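Local atomic coordinates of ubiquitin domain-containing protein DSK2,putative (PDB entry 6JL3), a protein that probably acts as a ubiquitin shuttle factor, its N-terminal ubiquitin-like domain being the part expected to be recognised by receptors of the proteasome. Residues 4-9 / 16-21; 38-43 / 71-76. All coordinates share one frame; numbering follows the deposited sequence.

In the fold
Both contacts belong to one ubiquitin-like beta-grasp domain, in which a mixed sheet packs against helix 27-35. Contact 1 comes first along the chain and lies in the hairpin of strands 5-11 and 15-21. Contact 2 follows and sets the loop after the helix against the last strand, 70-75. Their centres lie about 15 Å apart. They share the sheet, because strands 5-11 and 70-75 are neighbours in it. S8 O of contact 1 probably accepts a hydrogen bond from M71 N of contact 2, and F17 of the hairpin packs on V38 of the loop. Side chains of both contacts, among them F9 and L73, pack against helix 27-35, so the first and last strands face the same helix.

Contact 1: 4-9 / 16-21; sequences VINVSF and EFTVAI
Strands 5-9 and 16-21 form the antiparallel beta hairpin that opens the beta-grasp fold. The F9 and F17 side chains lie side by side and point the same way. Their ring planes are only 15° apart, but the rings are slid so far that they barely overlap, with centroids 5.1 Å apart. F17 CG sits in the crowded position between backbone N and carbonyl carbon (chi1 67°), and from there the ring lies alongside F9 with one face to F9 CB. This is a CH-pi contact, F9 CB lying 4.0 Å from the F17 ring centroid. V19 CG2 meets the edge of the F9 ring at CE1. Further along the same face, I21 crosses V7 obliquely, and I21 CD1 reaches V7 CG2 at 3.7 Å. The other face is more polar. There S8 OG and T18 OG1 share a hydrogen bond of 2.8 Å at a non-hydrogen-bonded pair. Six backbone bonds hold the ladder; the longest is F17 N to F9 O, 3.3 Å. The phenylalanine face looks to helix 27-35: F9 touches L30 and C34, while V19 and I21 touch I33. Strand 70-75 flanks strand 5-11 on its other side, where M71 packs on V7 and F9.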
# COMPACT_ATOMS: atom_id res chain seq x y z
N VAL A 4 14.11 -6.33 0.23
CA VAL A 4 12.85 -5.73 -0.17
C VAL A 4 12.04 -6.73 -0.99
O VAL A 4 12.56 -7.68 -1.57
CB VAL A 4 13.05 -4.40 -0.94
CG1 VAL A 4 13.56 -3.31 -0.00
CG2 VAL A 4 14.00 -4.59 -2.12
N ILE A 5 10.72 -6.49 -0.99
CA ILE A 5 9.76 -7.21 -1.80
C ILE A 5 9.05 -6.19 -2.68
O ILE A 5 8.97 -5.00 -2.35
CB ILE A 5 8.74 -8.00 -0.94
CG1 ILE A 5 7.88 -7.05 -0.10
CG2 ILE A 5 9.46 -9.02 -0.05
CD1 ILE A 5 6.61 -7.70 0.46
N ASN A 6 8.51 -6.65 -3.80
CA ASN A 6 7.73 -5.79 -4.67
C ASN A 6 6.25 -5.89 -4.33
O ASN A 6 5.72 -6.98 -4.12
CB ASN A 6 7.92 -6.18 -6.14
CG ASN A 6 9.30 -5.83 -6.66
OD1 ASN A 6 9.78 -4.71 -6.47
ND2 ASN A 6 9.94 -6.78 -7.31
N VAL A 7 5.60 -4.74 -4.26
CA VAL A 7 4.15 -4.65 -4.11
C VAL A 7 3.63 -3.71 -5.19
O VAL A 7 4.17 -2.61 -5.38
CB VAL A 7 3.73 -4.16 -2.72
CG1 VAL A 7 2.22 -4.00 -2.62
CG2 VAL A 7 4.26 -5.11 -1.65
N SER A 8 2.62 -4.16 -5.92
CA SER A 8 2.00 -3.37 -6.97
C SER A 8 0.70 -2.77 -6.46
O SER A 8 0.01 -3.36 -5.62
CB SER A 8 1.71 -4.25 -8.19
OG SER A 8 2.91 -4.71 -8.76
N PHE A 9 0.37 -1.60 -6.98
CA PHE A 9 -0.86 -0.90 -6.63
C PHE A 9 -1.69 -0.62 -7.87
O PHE A 9 -1.17 -0.16 -8.89
CB PHE A 9 -0.55 0.42 -5.94
CG PHE A 9 -0.08 0.23 -4.55
CD1 PHE A 9 1.26 0.01 -4.30
CD2 PHE A 9 -0.98 0.22 -3.50
CE1 PHE A 9 1.69 -0.19 -3.02
CE2 PHE A 9 -0.55 0.02 -2.22
CZ PHE A 9 0.79 -0.19 -1.98
N GLU A 16 -1.36 2.68 -12.17
CA GLU A 16 -0.65 1.54 -11.60
C GLU A 16 0.81 1.90 -11.36
O GLU A 16 1.43 2.57 -12.18
CB GLU A 16 -0.70 0.34 -12.56
CG GLU A 16 -2.09 -0.19 -12.86
CD GLU A 16 -2.08 -1.40 -13.78
OE1 GLU A 16 -0.99 -1.79 -14.24
OE2 GLU A 16 -3.17 -1.96 -14.04
N PHE A 17 1.34 1.43 -10.23
CA PHE A 17 2.77 1.53 -9.96
C PHE A 17 3.18 0.37 -9.06
O PHE A 17 2.34 -0.22 -8.37
CB PHE A 17 3.18 2.88 -9.34
CG PHE A 17 2.64 3.10 -7.96
CD1 PHE A 17 1.36 3.61 -7.77
CD2 PHE A 17 3.41 2.81 -6.84
CE1 PHE A 17 0.86 3.81 -6.50
CE2 PHE A 17 2.90 3.01 -5.57
CZ PHE A 17 1.63 3.50 -5.40
N THR A 18 4.47 0.07 -9.07
CA THR A 18 5.05 -0.97 -8.22
C THR A 18 6.20 -0.35 -7.43
O THR A 18 6.96 0.46 -7.97
CB THR A 18 5.58 -2.15 -9.06
OG1 THR A 18 4.50 -2.72 -9.80
CG2 THR A 18 6.24 -3.22 -8.20
N VAL A 19 6.30 -0.72 -6.15
CA VAL A 19 7.38 -0.28 -5.29
C VAL A 19 8.06 -1.48 -4.64
O VAL A 19 7.48 -2.55 -4.48
CB VAL A 19 6.92 0.72 -4.20
CG1 VAL A 19 6.67 2.08 -4.81
CG2 VAL A 19 5.67 0.20 -3.49
N ALA A 20 9.32 -1.28 -4.27
CA ALA A 20 10.10 -2.26 -3.53
C ALA A 20 10.21 -1.77 -2.10
O ALA A 20 10.77 -0.69 -1.85
CB ALA A 20 11.49 -2.43 -4.15
N ILE A 21 9.67 -2.54 -1.16
CA ILE A 21 9.52 -2.12 0.22
C ILE A 21 10.05 -3.20 1.15
O ILE A 21 10.09 -4.38 0.81
CB ILE A 21 8.05 -1.81 0.54
CG1 ILE A 21 7.17 -3.05 0.35
CG2 ILE A 21 7.54 -0.68 -0.33
CD1 ILE A 21 5.76 -2.89 0.87

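Contact 2: 38-43 / 71-76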
# COMPACT_ATOMS: atom_id res chain seq x y z
N VAL A 38 1.57 8.89 -6.24
CA VAL A 38 0.29 9.29 -6.82
C VAL A 38 -0.25 10.47 -6.03
O VAL A 38 0.15 10.72 -4.89
CB VAL A 38 -0.74 8.14 -6.84
CG1 VAL A 38 -0.23 6.99 -7.69
CG2 VAL A 38 -1.08 7.65 -5.43
N ASP A 39 -1.17 11.20 -6.65
CA ASP A 39 -1.70 12.44 -6.09
C ASP A 39 -2.89 12.17 -5.17
O ASP A 39 -4.00 12.67 -5.38
CB ASP A 39 -2.07 13.39 -7.22
CG ASP A 39 -2.48 14.77 -6.73
OD1 ASP A 39 -1.96 15.22 -5.69
OD2 ASP A 39 -3.32 15.39 -7.40
N ILE A 40 -2.65 11.37 -4.12
CA ILE A 40 -3.62 11.16 -3.06
C ILE A 40 -2.88 11.36 -1.75
O ILE A 40 -1.94 10.62 -1.44
CB ILE A 40 -4.24 9.75 -3.09
CG1 ILE A 40 -4.83 9.44 -4.47
CG2 ILE A 40 -5.33 9.65 -2.02
CD1 ILE A 40 -5.38 8.02 -4.58
N PRO A 41 -3.25 12.35 -0.93
CA PRO A 41 -2.54 12.57 0.34
C PRO A 41 -2.82 11.44 1.31
O PRO A 41 -3.83 10.74 1.24
CB PRO A 41 -3.11 13.89 0.85
CG PRO A 41 -4.48 13.96 0.25
CD PRO A 41 -4.39 13.28 -1.09
N VAL A 42 -1.88 11.27 2.25
CA VAL A 42 -1.92 10.12 3.15
C VAL A 42 -3.28 9.99 3.82
O VAL A 42 -3.84 8.89 3.91
CB VAL A 42 -0.79 10.24 4.19
CG1 VAL A 42 -1.03 9.31 5.36
CG2 VAL A 42 0.54 9.96 3.52
N GLU A 43 -3.81 11.09 4.32
CA GLU A 43 -5.03 11.04 5.12
C GLU A 43 -6.26 10.66 4.29
O GLU A 43 -7.25 10.21 4.87
CB GLU A 43 -5.23 12.38 5.83
CG GLU A 43 -4.10 12.73 6.81
CD GLU A 43 -2.89 13.42 6.17
OE1 GLU A 43 -1.95 13.75 6.91
OE2 GLU A 43 -2.88 13.62 4.93
N MET A 71 -2.16 -4.62 -4.31
CA MET A 71 -3.14 -3.99 -3.45
C MET A 71 -3.88 -2.93 -4.25
O MET A 71 -3.42 -2.50 -5.32
CB MET A 71 -2.44 -3.31 -2.26
CG MET A 71 -1.56 -4.24 -1.46
SD MET A 71 -0.99 -3.48 0.07
CE MET A 71 -0.01 -4.80 0.77
N HIS A 72 -5.03 -2.52 -3.75
CA HIS A 72 -5.76 -1.41 -4.33
C HIS A 72 -5.62 -0.19 -3.44
O HIS A 72 -5.60 -0.29 -2.22
CB HIS A 72 -7.23 -1.73 -4.55
CG HIS A 72 -7.47 -2.69 -5.66
ND1 HIS A 72 -7.22 -4.04 -5.55
CD2 HIS A 72 -7.92 -2.49 -6.92
CE1 HIS A 72 -7.52 -4.64 -6.69
NE2 HIS A 72 -7.94 -3.72 -7.54
N LEU A 73 -5.53 0.97 -4.07
CA LEU A 73 -5.50 2.25 -3.38
C LEU A 73 -6.69 3.07 -3.86
O LEU A 73 -6.83 3.33 -5.07
CB LEU A 73 -4.18 2.96 -3.68
CG LEU A 73 -4.00 4.31 -3.01
CD1 LEU A 73 -3.98 4.18 -1.51
CD2 LEU A 73 -2.71 4.94 -3.53
N VAL A 74 -7.55 3.45 -2.93
CA VAL A 74 -8.73 4.24 -3.22
C VAL A 74 -8.75 5.46 -2.29
O VAL A 74 -8.01 5.54 -1.31
CB VAL A 74 -10.04 3.43 -3.10
CG1 VAL A 74 -9.98 2.20 -4.01
CG2 VAL A 74 -10.32 3.02 -1.67
N ARG A 75 -9.60 6.42 -2.65
CA ARG A 75 -9.78 7.62 -1.85
C ARG A 75 -10.93 7.43 -0.87
O ARG A 75 -11.93 6.78 -1.18
CB ARG A 75 -10.16 8.79 -2.75
CG ARG A 75 -9.04 9.43 -3.52
CD ARG A 75 -9.56 10.71 -4.19
NE ARG A 75 -8.53 11.26 -5.06
CZ ARG A 75 -7.65 12.18 -4.70
NH1 ARG A 75 -7.67 12.69 -3.47
NH2 ARG A 75 -6.74 12.60 -5.57
N SER A 76 -10.78 8.02 0.31
CA SER A 76 -11.86 8.08 1.29
C SER A 76 -13.10 8.60 0.59
O SER A 76 -13.07 9.69 0.02
CB SER A 76 -11.49 9.02 2.43
OG SER A 76 -11.04 10.26 1.93
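Loop segment 38-43 runs past strand 70-75 with the touching parts 46° apart in direction, and the nearest CA atoms, those of I40 and R75, are 7.2 Å apart. In this ubiquitin-like beta-grasp fold, the loop leads from helix 27-35 to strand 45-49. D39 is the centre of an inverse gamma turn, closed by a weak bond from I40 N to V38 O. The contact has an apolar part and a part built on R75. In the first, V38 and L73 meet tip to tip. L73 CG is anti to the backbone N (chi1 -179°), and from there L73 CD2 meets V38 CG2 at 3.7 Å. I40 CD1 adds a looser touch on the same methyl, L73 CD2, at 4.2 Å. I40 is buried and also packs on V11 of strand 5-11, while L73 packs on C34 of the helix. In the second part, the R75 chain is extended from CG to NE and crosses I40 obliquely. I40 CG1 lies over one face of the guanidinium, offset toward its rim, and I40 CG2 touches R75 CG. P41 CD approaches R75 NH1 at 4.1 Å. The D39 carboxylate is near but not in contact, and its charge may still attract the guanidinium. R75 NH2 instead gives a short but strongly bent, weak hydrogen bond to D39 O, 2.7 Å long with an angle of 115° at the hydrogen.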